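Local coordinates for F420-dependent methylenetetrahydromethanopterin dehydrogenase (Methanopyrus kandleri, PDB 1QV9) that catalyses the reversible, coenzyme F420-dependent reduction of methenyl-tetrahydromethanopterin to methylene-tetrahydromethanopterin in methanogenesis from CO2, at the interface of chains A and B and the interface of chains A and C. Residues are numbered along the deposited sequence; one frame, centred on the assembly and turned at random. Chains: chain A/B/C, F420-dependent methylenetetrahydromethanopterin dehydrogenase.

Contact 1: the interface of chains A and B. Residues chain A 256, 259, 261, 263, 278; chain B 196-198.
A:Lys256, in the last turn of helix 227-257, lies against B:Tyr198 in the first turn of helix 197-223, while A:Asp259, just past the helix end, takes a left-handed backbone (phi 46°) that ends the helical course, with its side chain set against B:Pro197. The phenol ring of B:Tyr198 is held between two groups of chain A. On one face the extended aliphatic chain of A:Lys256 crosses at about a right angle, its CG over the middle of the ring, 3.7 Å from the centroid of B:Tyr198. On the opposite face A:Phe278 meets it edge-to-face: CD2 of the phenyl edge is 3.6 Å from CZ of B:Tyr198, with the planes 68° apart. CG of A:Phe278 is anti to its own backbone nitrogen (chi1 -177°), which sends the phenyl ring past CB of B:Pro197 and toward the face of B:Tyr198. CB of A:Phe278 packs on the pyrrolidine of B:Pro197.

The hydroxyl end is fixed by polar groups. NH1 of A:Arg263 donates a nearly straight bond to OH of B:Tyr198 (3.0 Å), which lies exactly in the guanidinium plane; the phenol ring is tilted modestly from that plane. CG2 of A:Val261 packs beside the same hydroxyl. Water 1, at the ring's edge and in its plane, bonds to OH of B:Tyr198 (2.8 Å), to OD1 of A:Asp259 (2.7 Å) and to the backbone N of A:Val261. OD1 of A:Asp259 also takes the backbone N-H of A:Phe278 on its syn side (2.8 Å), so one carboxylate oxygen ties the tail segment to the water. The carboxylate carbon CG rests 3.5 Å from CG of B:Pro197. OD1 of B:Asn196 is modelled facing the backbone O of A:Lys256; two acceptors meet there, so the orientation of that amide is doubtful.

The site joins the end of the long helix 227-257 and the C-terminal loops that follow it to the start of helix 197-223 in the neighbouring subunit.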
loop_
_atom_site.group_PDB
_atom_site.type_symbol
_atom_site.label_atom_id
_atom_site.label_comp_id
_atom_site.label_asym_id
_atom_site.label_seq_id
_atom_site.Cartn_x
_atom_site.Cartn_y
_atom_site.Cartn_z
ATOM N N LYS A 256 -13.400 -10.192 3.261
ATOM C CA LYS A 256 -14.379 -9.096 3.253
ATOM C C LYS A 256 -14.918 -8.865 1.833
ATOM O O LYS A 256 -16.126 -8.588 1.652
ATOM C CB LYS A 256 -13.767 -7.780 3.772
ATOM C CG LYS A 256 -13.479 -7.795 5.277
ATOM C CD LYS A 256 -12.863 -6.460 5.702
ATOM C CE LYS A 256 -12.471 -6.482 7.151
ATOM N NZ LYS A 256 -11.756 -5.180 7.502
ATOM N N ASP A 259 -17.728 -11.001 1.275
ATOM C CA ASP A 259 -18.700 -10.967 2.378
ATOM C C ASP A 259 -18.774 -12.369 2.982
ATOM O O ASP A 259 -19.829 -12.980 3.160
ATOM C CB ASP A 259 -20.091 -10.469 1.926
ATOM C CG ASP A 259 -21.039 -10.292 3.111
ATOM O OD1 ASP A 259 -20.568 -10.182 4.271
ATOM O OD2 ASP A 259 -22.285 -10.240 2.887
ATOM N N VAL A 261 -16.534 -13.281 5.839
ATOM C CA VAL A 261 -15.711 -13.332 7.052
ATOM C C VAL A 261 -16.340 -14.224 8.147
ATOM O O VAL A 261 -17.384 -13.880 8.718
ATOM C CB VAL A 261 -15.484 -11.913 7.649
ATOM C CG1 VAL A 261 -14.548 -12.046 8.893
ATOM C CG2 VAL A 261 -14.886 -10.946 6.628
ATOM N N ARG A 263 -17.287 -15.606 11.599
ATOM C CA ARG A 263 -17.334 -15.106 12.966
ATOM C C ARG A 263 -17.989 -16.198 13.812
ATOM O O ARG A 263 -19.014 -16.773 13.411
ATOM C CB ARG A 263 -18.103 -13.803 13.078
ATOM C CG ARG A 263 -17.577 -12.710 12.182
ATOM C CD ARG A 263 -18.363 -11.375 12.331
ATOM N NE ARG A 263 -17.892 -10.496 11.269
ATOM C CZ ARG A 263 -16.843 -9.675 11.340
ATOM N NH1 ARG A 263 -16.495 -8.996 10.255
ATOM N NH2 ARG A 263 -16.213 -9.469 12.487
ATOM N N PHE A 278 -22.095 -10.560 6.578
ATOM C CA PHE A 278 -22.020 -9.487 7.537
ATOM C C PHE A 278 -23.323 -9.162 8.252
ATOM O O PHE A 278 -23.336 -8.910 9.446
ATOM C CB PHE A 278 -21.456 -8.226 6.858
ATOM C CG PHE A 278 -21.278 -7.065 7.788
ATOM C CD1 PHE A 278 -22.193 -6.038 7.806
ATOM C CD2 PHE A 278 -20.191 -6.999 8.661
ATOM C CE1 PHE A 278 -22.043 -4.956 8.662
ATOM C CE2 PHE A 278 -20.037 -5.913 9.531
ATOM C CZ PHE A 278 -20.968 -4.884 9.533
ATOM N N ASN B 196 -21.403 -4.323 -1.406
ATOM C CA ASN B 196 -20.579 -5.027 -0.407
ATOM C C ASN B 196 -20.708 -4.320 0.958
ATOM O O ASN B 196 -20.507 -3.105 1.066
ATOM C CB ASN B 196 -19.117 -5.032 -0.894
ATOM C CG ASN B 196 -18.210 -5.847 0.024
ATOM O OD1 ASN B 196 -17.915 -7.028 -0.230
ATOM N ND2 ASN B 196 -17.800 -5.237 1.104
ATOM N N PRO B 197 -21.067 -5.062 2.020
ATOM C CA PRO B 197 -21.233 -4.464 3.349
ATOM C C PRO B 197 -19.972 -3.818 3.949
ATOM O O PRO B 197 -20.043 -2.796 4.639
ATOM C CB PRO B 197 -21.803 -5.627 4.195
ATOM C CG PRO B 197 -21.258 -6.857 3.538
ATOM C CD PRO B 197 -21.323 -6.517 2.046
ATOM N N TYR B 198 -18.819 -4.415 3.658
ATOM C CA TYR B 198 -17.589 -3.821 4.182
ATOM C C TYR B 198 -17.264 -2.556 3.421
ATOM O O TYR B 198 -16.633 -1.673 4.003
ATOM C CB TYR B 198 -16.445 -4.834 4.120
ATOM C CG TYR B 198 -16.716 -6.010 5.030
ATOM C CD1 TYR B 198 -16.522 -5.909 6.413
ATOM C CD2 TYR B 198 -17.259 -7.213 4.525
ATOM C CE1 TYR B 198 -16.854 -6.968 7.283
ATOM C CE2 TYR B 198 -17.602 -8.266 5.376
ATOM C CZ TYR B 198 -17.394 -8.147 6.761
ATOM O OH TYR B 198 -17.704 -9.185 7.570
HETATM O O HOH W 1 -18.771 -11.227 6.050
#

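Contact 2: the interface of chains A and C. Residues chain A 219, 228-229, 233; chain C 186, 189-190, 204.
C:Asn186 and A:Glu219 carry the direct polar link: the amide ND2 donates to the carboxylate OE2 over 3.0 Å, nearly straight (171° at the hydrogen). The acceptor lies close to the amide plane of C:Asn186, and the donor reaches OE2 on its syn side, somewhat out of the carboxylate plane. Amide and carboxylate approach from opposite directions with their planes almost perpendicular, 88° apart. The extended chain of A:Glu219 carries its carboxylate out from helix 197-223 to this bond.

A second polar link runs through water 2, which sits in the guanidinium plane of A:Arg229, at its edge. Both terminal nitrogens point to it, NH2 at 2.8 Å and NH1 at 3.1 Å from the water O, and the water in turn bonds to the backbone O of C:Asn186 at 2.7 Å. One residue of the 3-10 helix 185-190 is thus gripped by both its side chain and its carbonyl. The opposite charge of C:Glu190 may favour the position of A:Arg229, but the carboxylate is poorly ordered and makes no contact there.

Van der Waals packing lies between the polar links. Methyl CD1 of C:Leu189 stands over the centre of the guanidinium face, 3.7 Å from CZ of A:Arg229. The arginine chain bends at chi3 (75°), folding the flat group over this methyl and leaving its edge to the water. One turn further along helix 227-257, CG1 of A:Ile233 meets the methyl CE of C:Met204, a selenomethionine, at 3.9 Å.

With its twin across the two-fold axis, the patch helps clamp two subunits together, probably those of one dimer in the trimer of dimers.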
loop_
_atom_site.group_PDB
_atom_site.type_symbol
_atom_site.label_atom_id
_atom_site.label_comp_id
_atom_site.label_asym_id
_atom_site.label_seq_id
_atom_site.Cartn_x
_atom_site.Cartn_y
_atom_site.Cartn_z
ATOM N N GLU A 219 19.097 -17.175 16.251
ATOM C CA GLU A 219 20.461 -16.930 15.772
ATOM C C GLU A 219 21.014 -15.616 16.333
ATOM O O GLU A 219 22.160 -15.534 16.777
ATOM C CB GLU A 219 20.508 -16.877 14.249
ATOM C CG GLU A 219 21.894 -16.530 13.690
ATOM C CD GLU A 219 21.877 -16.312 12.188
ATOM O OE1 GLU A 219 21.054 -16.945 11.524
ATOM O OE2 GLU A 219 22.692 -15.520 11.679
ATOM N N GLU A 228 27.711 -6.044 15.680
ATOM C CA GLU A 228 27.559 -5.471 14.347
ATOM C C GLU A 228 26.777 -6.420 13.451
ATOM O O GLU A 228 26.296 -6.025 12.391
ATOM C CB GLU A 228 28.922 -5.185 13.699
ATOM C CG GLU A 228 29.712 -4.059 14.360
ATOM C CD GLU A 228 31.021 -3.753 13.635
ATOM O OE1 GLU A 228 31.764 -2.855 14.097
ATOM O OE2 GLU A 228 31.310 -4.408 12.602
ATOM N N ARG A 229 26.702 -7.685 13.853
ATOM C CA ARG A 229 25.957 -8.689 13.118
ATOM C C ARG A 229 24.635 -9.038 13.813
ATOM O O ARG A 229 23.604 -9.114 13.135
ATOM C CB ARG A 229 26.774 -9.976 12.960
ATOM C CG ARG A 229 27.960 -9.847 12.006
ATOM C CD ARG A 229 28.789 -11.126 12.048
ATOM N NE ARG A 229 28.183 -12.262 11.343
ATOM C CZ ARG A 229 28.219 -12.440 10.021
ATOM N NH1 ARG A 229 27.647 -13.510 9.483
ATOM N NH2 ARG A 229 28.827 -11.557 9.232
ATOM N N ILE A 233 20.556 -8.780 12.541
ATOM C CA ILE A 233 19.844 -10.030 12.477
ATOM C C ILE A 233 18.521 -9.984 13.266
ATOM O O ILE A 233 17.467 -10.370 12.706
ATOM C CB ILE A 233 20.755 -11.217 12.971
ATOM C CG1 ILE A 233 21.886 -11.410 11.943
ATOM C CG2 ILE A 233 19.943 -12.499 13.137
ATOM C CD1 ILE A 233 22.959 -12.410 12.408
ATOM N N ASN C 186 22.936 -13.509 5.309
ATOM C CA ASN C 186 24.055 -12.927 6.017
ATOM C C ASN C 186 25.149 -12.307 5.135
ATOM O O ASN C 186 25.979 -11.551 5.639
ATOM C CB ASN C 186 24.647 -13.927 7.009
ATOM C CG ASN C 186 23.793 -14.062 8.268
ATOM O OD1 ASN C 186 22.954 -13.190 8.555
ATOM N ND2 ASN C 186 24.000 -15.140 9.019
ATOM N N LEU C 189 25.645 -8.603 5.510
ATOM C CA LEU C 189 26.337 -8.023 6.661
ATOM C C LEU C 189 27.789 -7.622 6.334
ATOM O O LEU C 189 28.362 -6.740 6.990
ATOM C CB LEU C 189 26.338 -9.003 7.837
ATOM C CG LEU C 189 24.961 -9.332 8.451
ATOM C CD1 LEU C 189 25.061 -10.591 9.310
ATOM C CD2 LEU C 189 24.476 -8.133 9.236
ATOM N N GLU C 190 28.370 -8.259 5.325
ATOM C CA GLU C 190 29.760 -7.943 4.967
ATOM C C GLU C 190 29.873 -6.959 3.818
ATOM O O GLU C 190 30.957 -6.746 3.274
ATOM C CB GLU C 190 30.520 -9.231 4.629
ATOM C CG GLU C 190 30.648 -10.184 5.812
ATOM C CD GLU C 190 31.617 -11.335 5.548
ATOM O OE1 GLU C 190 31.895 -12.116 6.489
ATOM O OE2 GLU C 190 32.100 -11.460 4.398
HETATM N N MSE C 204 17.665 -8.032 4.215
HETATM C CA MSE C 204 17.987 -9.304 4.873
HETATM C C MSE C 204 16.722 -10.128 5.070
HETATM O O MSE C 204 16.680 -11.298 4.751
HETATM C CB MSE C 204 18.667 -9.065 6.215
HETATM C CG MSE C 204 20.139 -8.646 6.031
HETATM SE SE MSE C 204 20.931 -7.992 7.650
HETATM C CE MSE C 204 20.979 -9.664 8.607
HETATM O O HOH W 2 28.360 -12.392 6.637
#

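Contact 1 and contact 2 lie about 43 Å apart, between the centres of their C-alpha atoms, and draw on the same two long helices. In chain A, helix 227-257 enters contact 2 near its start and contact 1 in its last turn, so it works as a strut between two neighbours. Helix 197-223 supplies its first turn to contact 1 and later residues to contact 2. Contact 2 belongs to a two-fold interface and contact 1 to one that is not exactly two-fold; probably contact 2 builds the dimer and contact 1 joins dimers into the hexamer.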